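Local atomic coordinates of polar amino acid ABC uptake transporter substrate binding protein (Streptococcus thermophilus LMG 18311, PDB entry 3HV1), a protein that probably binds polar amino acids outside the cell and hands them to an ABC transporter for uptake, as family 3 solute-binding proteins do. Residues A[169-173]-A[174-178]; A[194-198]-A[199-203]. One frame throughout, in Å; residues are numbered along the deposited sequence.

Contact 1: residues A[169-173]-A[174-178]; sequences IDLNS and GRIDG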
loop_
_atom_site.group_PDB
_atom_site.type_symbol
_atom_site.label_atom_id
_atom_site.label_comp_id
_atom_site.label_asym_id
_atom_site.label_seq_id
_atom_site.Cartn_x
_atom_site.Cartn_y
_atom_site.Cartn_z
ATOM N N ILE A 169 -35.881 -7.060 2.383
ATOM C CA ILE A 169 -37.319 -7.131 2.146
ATOM C C ILE A 169 -37.883 -5.719 2.132
ATOM O O ILE A 169 -38.620 -5.344 1.226
ATOM C CB ILE A 169 -38.031 -7.962 3.246
ATOM C CG1 ILE A 169 -37.699 -9.445 3.062
ATOM C CG2 ILE A 169 -39.543 -7.730 3.186
ATOM C CD1 ILE A 169 -38.227 -10.351 4.154
ATOM N N ASP A 170 -37.521 -4.928 3.133
ATOM C CA ASP A 170 -38.006 -3.561 3.214
ATOM C C ASP A 170 -37.442 -2.660 2.117
ATOM O O ASP A 170 -38.109 -1.724 1.678
ATOM C CB ASP A 170 -37.701 -2.979 4.593
ATOM C CG ASP A 170 -38.634 -3.523 5.674
ATOM O OD1 ASP A 170 -39.419 -4.451 5.382
ATOM O OD2 ASP A 170 -38.573 -3.019 6.812
ATOM N N LEU A 171 -36.216 -2.929 1.676
ATOM C CA LEU A 171 -35.639 -2.116 0.607
ATOM C C LEU A 171 -36.408 -2.436 -0.672
ATOM O O LEU A 171 -36.711 -1.541 -1.449
ATOM C CB LEU A 171 -34.145 -2.427 0.403
ATOM C CG LEU A 171 -33.398 -1.544 -0.607
ATOM C CD1 LEU A 171 -33.263 -0.122 -0.047
ATOM C CD2 LEU A 171 -32.011 -2.113 -0.894
ATOM N N ASN A 172 -36.729 -3.714 -0.882
ATOM C CA ASN A 172 -37.462 -4.131 -2.082
ATOM C C ASN A 172 -38.894 -3.605 -2.143
ATOM O O ASN A 172 -39.409 -3.317 -3.223
ATOM C CB ASN A 172 -37.482 -5.665 -2.198
ATOM C CG ASN A 172 -36.109 -6.242 -2.470
ATOM O OD1 ASN A 172 -35.260 -5.571 -3.057
ATOM N ND2 ASN A 172 -35.884 -7.489 -2.060
ATOM N N SER A 173 -39.531 -3.478 -0.981
ATOM C CA SER A 173 -40.909 -3.003 -0.906
ATOM C C SER A 173 -40.998 -1.482 -0.894
ATOM O O SER A 173 -42.077 -0.922 -1.083
ATOM C CB SER A 173 -41.582 -3.534 0.361
ATOM O OG SER A 173 -41.131 -2.808 1.491
ATOM N N GLY A 174 -39.870 -0.817 -0.657
ATOM C CA GLY A 174 -39.871 0.634 -0.618
ATOM C C GLY A 174 -39.958 1.180 0.794
ATOM O O GLY A 174 -39.907 2.390 1.002
ATOM N N ARG A 175 -40.098 0.290 1.770
ATOM C CA ARG A 175 -40.176 0.700 3.169
ATOM C C ARG A 175 -39.033 1.662 3.456
ATOM O O ARG A 175 -39.226 2.703 4.084
ATOM C CB ARG A 175 -40.057 -0.519 4.077
ATOM C CG ARG A 175 -41.284 -0.803 4.912
ATOM C CD ARG A 175 -41.467 0.243 5.992
ATOM N NE ARG A 175 -41.847 -0.375 7.256
ATOM C CZ ARG A 175 -42.924 -1.137 7.424
ATOM N NH1 ARG A 175 -43.739 -1.374 6.401
ATOM N NH2 ARG A 175 -43.177 -1.670 8.612
ATOM N N ILE A 176 -37.834 1.293 3.010
ATOM C CA ILE A 176 -36.665 2.147 3.176
ATOM C C ILE A 176 -36.132 2.456 1.785
ATOM O O ILE A 176 -36.387 1.708 0.836
ATOM C CB ILE A 176 -35.550 1.475 4.016
ATOM C CG1 ILE A 176 -35.152 0.133 3.398
ATOM C CG2 ILE A 176 -36.013 1.320 5.452
ATOM C CD1 ILE A 176 -34.062 -0.609 4.169
ATOM N N ASP A 177 -35.403 3.558 1.666
ATOM C CA ASP A 177 -34.847 3.972 0.382
ATOM C C ASP A 177 -33.421 3.488 0.166
ATOM O O ASP A 177 -32.969 3.354 -0.966
ATOM C CB ASP A 177 -34.861 5.498 0.268
ATOM C CG ASP A 177 -36.259 6.072 0.350
ATOM O OD1 ASP A 177 -37.092 5.711 -0.498
ATOM O OD2 ASP A 177 -36.518 6.875 1.266
ATOM N N GLY A 178 -32.716 3.239 1.258
ATOM C CA GLY A 178 -31.344 2.795 1.146
ATOM C C GLY A 178 -30.923 1.972 2.335
ATOM O O GLY A 178 -31.491 2.090 3.426
HETATM O O HOH W 1 -36.388 1.107 -1.839
#
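Ile176 folds back under Leu171 where helix 164-173 ends, in the beta-alpha-beta crossover from strand 158-161 to strand 178-182, both parallel to strand 130-133. Its CB sends CG1 into the cramped slot between its own N and carbonyl carbon (chi1 56°), and that torsion carries the branch to the helix backbone: CG1 lies 3.6 Å from Leu171 CA and 3.9 Å from Leu171 CD1. The tip, CD1, continues alongside the helix to 4.0 Å from Leu171 N. Leu171 CD1 in turn rests against the peptide joining Asp177 to Gly178. Gly174, with positive phi, is the first residue to leave the helical backbone angles. Asp170 O receives weak bonds from Gly174 N and, at 3.3 Å, from Ile176 N; Gly174 N also gives a weak one to Leu171 O. A water donates to both Leu171 O and Ile176 O, bridging helix and loop. Asp170 and Arg175 run side by side, CB to CB 3.4 Å, yet Asp170 OD2, hydrogen-bonded to Tyr161, stands 4.2 Å from Arg175 NE with no N-H aimed at it. Several weak backbone bonds, a bridging water and buried aliphatic packing thus close the helix end, while the Asp170–Arg175 pair probably adds only a diffuse attraction.

Contact 2: residues A[194-198]-A[199-203]; sequences GVLDQ and YNVMP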
loop_
_atom_site.group_PDB
_atom_site.type_symbol
_atom_site.label_atom_id
_atom_site.label_comp_id
_atom_site.label_asym_id
_atom_site.label_seq_id
_atom_site.Cartn_x
_atom_site.Cartn_y
_atom_site.Cartn_z
ATOM N N GLY A 194 -28.813 -13.578 -7.400
ATOM C CA GLY A 194 -28.855 -13.305 -8.829
ATOM C C GLY A 194 -29.544 -12.004 -9.208
ATOM O O GLY A 194 -30.041 -11.863 -10.325
ATOM N N VAL A 195 -29.553 -11.040 -8.292
ATOM C CA VAL A 195 -30.214 -9.757 -8.540
ATOM C C VAL A 195 -29.295 -8.545 -8.396
ATOM O O VAL A 195 -29.764 -7.412 -8.340
ATOM C CB VAL A 195 -31.392 -9.564 -7.565
ATOM C CG1 VAL A 195 -32.412 -10.693 -7.743
ATOM C CG2 VAL A 195 -30.873 -9.535 -6.127
ATOM N N LEU A 196 -27.988 -8.776 -8.341
ATOM C CA LEU A 196 -27.056 -7.676 -8.172
ATOM C C LEU A 196 -27.272 -6.541 -9.165
ATOM O O LEU A 196 -27.146 -5.369 -8.807
ATOM C CB LEU A 196 -25.618 -8.182 -8.278
ATOM C CG LEU A 196 -24.512 -7.138 -8.101
ATOM C CD1 LEU A 196 -24.676 -6.421 -6.763
ATOM C CD2 LEU A 196 -23.156 -7.832 -8.176
ATOM N N ASP A 197 -27.614 -6.871 -10.406
ATOM C CA ASP A 197 -27.790 -5.818 -11.406
ATOM C C ASP A 197 -29.063 -4.992 -11.288
ATOM O O ASP A 197 -29.341 -4.166 -12.152
ATOM C CB ASP A 197 -27.656 -6.371 -12.832
ATOM C CG ASP A 197 -28.566 -7.540 -13.098
ATOM O OD1 ASP A 197 -29.543 -7.736 -12.345
ATOM O OD2 ASP A 197 -28.300 -8.270 -14.080
ATOM N N GLN A 198 -29.842 -5.217 -10.235
ATOM C CA GLN A 198 -31.045 -4.421 -10.022
ATOM C C GLN A 198 -30.785 -3.400 -8.911
ATOM O O GLN A 198 -31.685 -2.671 -8.505
ATOM C CB GLN A 198 -32.234 -5.317 -9.646
ATOM C CG GLN A 198 -32.735 -6.172 -10.806
ATOM C CD GLN A 198 -33.876 -7.092 -10.410
ATOM O OE1 GLN A 198 -34.952 -6.638 -10.026
ATOM N NE2 GLN A 198 -33.641 -8.392 -10.497
ATOM N N TYR A 199 -29.543 -3.345 -8.431
ATOM C CA TYR A 199 -29.182 -2.428 -7.341
ATOM C C TYR A 199 -27.944 -1.597 -7.599
ATOM O O TYR A 199 -27.044 -2.012 -8.328
ATOM C CB TYR A 199 -28.898 -3.215 -6.059
ATOM C CG TYR A 199 -30.047 -4.040 -5.582
ATOM C CD1 TYR A 199 -30.947 -3.534 -4.645
ATOM C CD2 TYR A 199 -30.266 -5.318 -6.100
ATOM C CE1 TYR A 199 -32.040 -4.279 -4.235
ATOM C CE2 TYR A 199 -31.353 -6.070 -5.700
ATOM C CZ TYR A 199 -32.238 -5.544 -4.766
ATOM O OH TYR A 199 -33.319 -6.285 -4.370
ATOM N N ASN A 200 -27.903 -0.429 -6.966
ATOM C CA ASN A 200 -26.736 0.451 -7.020
ATOM C C ASN A 200 -26.035 0.103 -5.703
ATOM O O ASN A 200 -26.641 0.225 -4.643
ATOM C CB ASN A 200 -27.137 1.926 -6.950
ATOM C CG ASN A 200 -27.871 2.400 -8.184
ATOM O OD1 ASN A 200 -28.867 3.117 -8.087
ATOM N ND2 ASN A 200 -27.383 2.014 -9.348
ATOM N N VAL A 201 -24.792 -0.353 -5.775
ATOM C CA VAL A 201 -24.026 -0.689 -4.583
ATOM C C VAL A 201 -22.856 0.264 -4.656
ATOM O O VAL A 201 -21.914 0.056 -5.426
ATOM C CB VAL A 201 -23.526 -2.127 -4.632
ATOM C CG1 VAL A 201 -22.849 -2.484 -3.313
ATOM C CG2 VAL A 201 -24.695 -3.057 -4.934
HETATM N N MSE A 202 -22.943 1.315 -3.853
HETATM C CA MSE A 202 -21.965 2.385 -3.861
HETATM C C MSE A 202 -21.140 2.553 -2.596
HETATM O O MSE A 202 -21.659 2.421 -1.490
HETATM C CB MSE A 202 -22.709 3.701 -4.128
HETATM C CG MSE A 202 -23.792 3.595 -5.215
HETATM SE SE MSE A 202 -25.132 4.959 -5.211
HETATM C CE MSE A 202 -26.359 4.220 -3.955
ATOM N N PRO A 203 -19.834 2.849 -2.751
ATOM C CA PRO A 203 -18.980 3.049 -1.576
ATOM C C PRO A 203 -19.632 4.202 -0.821
ATOM O O PRO A 203 -19.952 5.244 -1.407
ATOM C CB PRO A 203 -17.634 3.423 -2.188
ATOM C CG PRO A 203 -17.622 2.629 -3.460
ATOM C CD PRO A 203 -19.033 2.845 -3.989
#
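Val195 O meets the edge of the Tyr199 ring in its plane, 3.1 Å from CD2, and also accepts the backbone N-H of Gln198 at 2.9 Å. It belongs to the short 3-10 turn 196-198, which links the Schellman-capped end of helix 183-192 to strand 199-203. One step later, Tyr199 N is bonded to Leu196 O at 3.2 Å, closing the turn. Gln198 O sits over one face of the ring. Tyr199 CG is anti to its carbonyl carbon (chi1 -59°), which sends the ring back alongside Val195 rather than on along the strand. The side chain also touches Leu168 and Leu171 of helix 164-173. Strand 199-203 pairs antiparallel with strand 105-114 through backbone bonds of Asn200 with Thr113 and of Met202, a selenomethionine, with Leu111. Beyond the turn, Leu196 and Val201 cross at about a right angle and meet methyl to methyl, CD1 to CG2 at 3.8 Å, beside helix 183-192. On the ring side, Val195 CG2 comes to 3.5 Å from Tyr199 CE2.

How the contacts relate
Both contacts are connections between a helix and a strand of the same mixed sheet, and strands 178-182 and 199-203 each pair antiparallel with strand 105-114. Both leave a helix at a glycine with positive phi; contact 2 adds a 3-10 turn before its strand. Contact 1 is partly buried, with a bridging water and an acidic and a basic side chain running alongside each other. Contact 2 is a surface contact, mainly aromatic and aliphatic. Their centres lie 14 Å apart, but Tyr199 spans the gap: its OH makes a probable hydrogen bond to Asn172 OD1, though 2.4 Å is unusually short and the exact distance doubtful, and its CE1 packs on Leu171 CD2 at 4.0 Å. The buried tyrosine thus lies against the last turn of contact 1's helix.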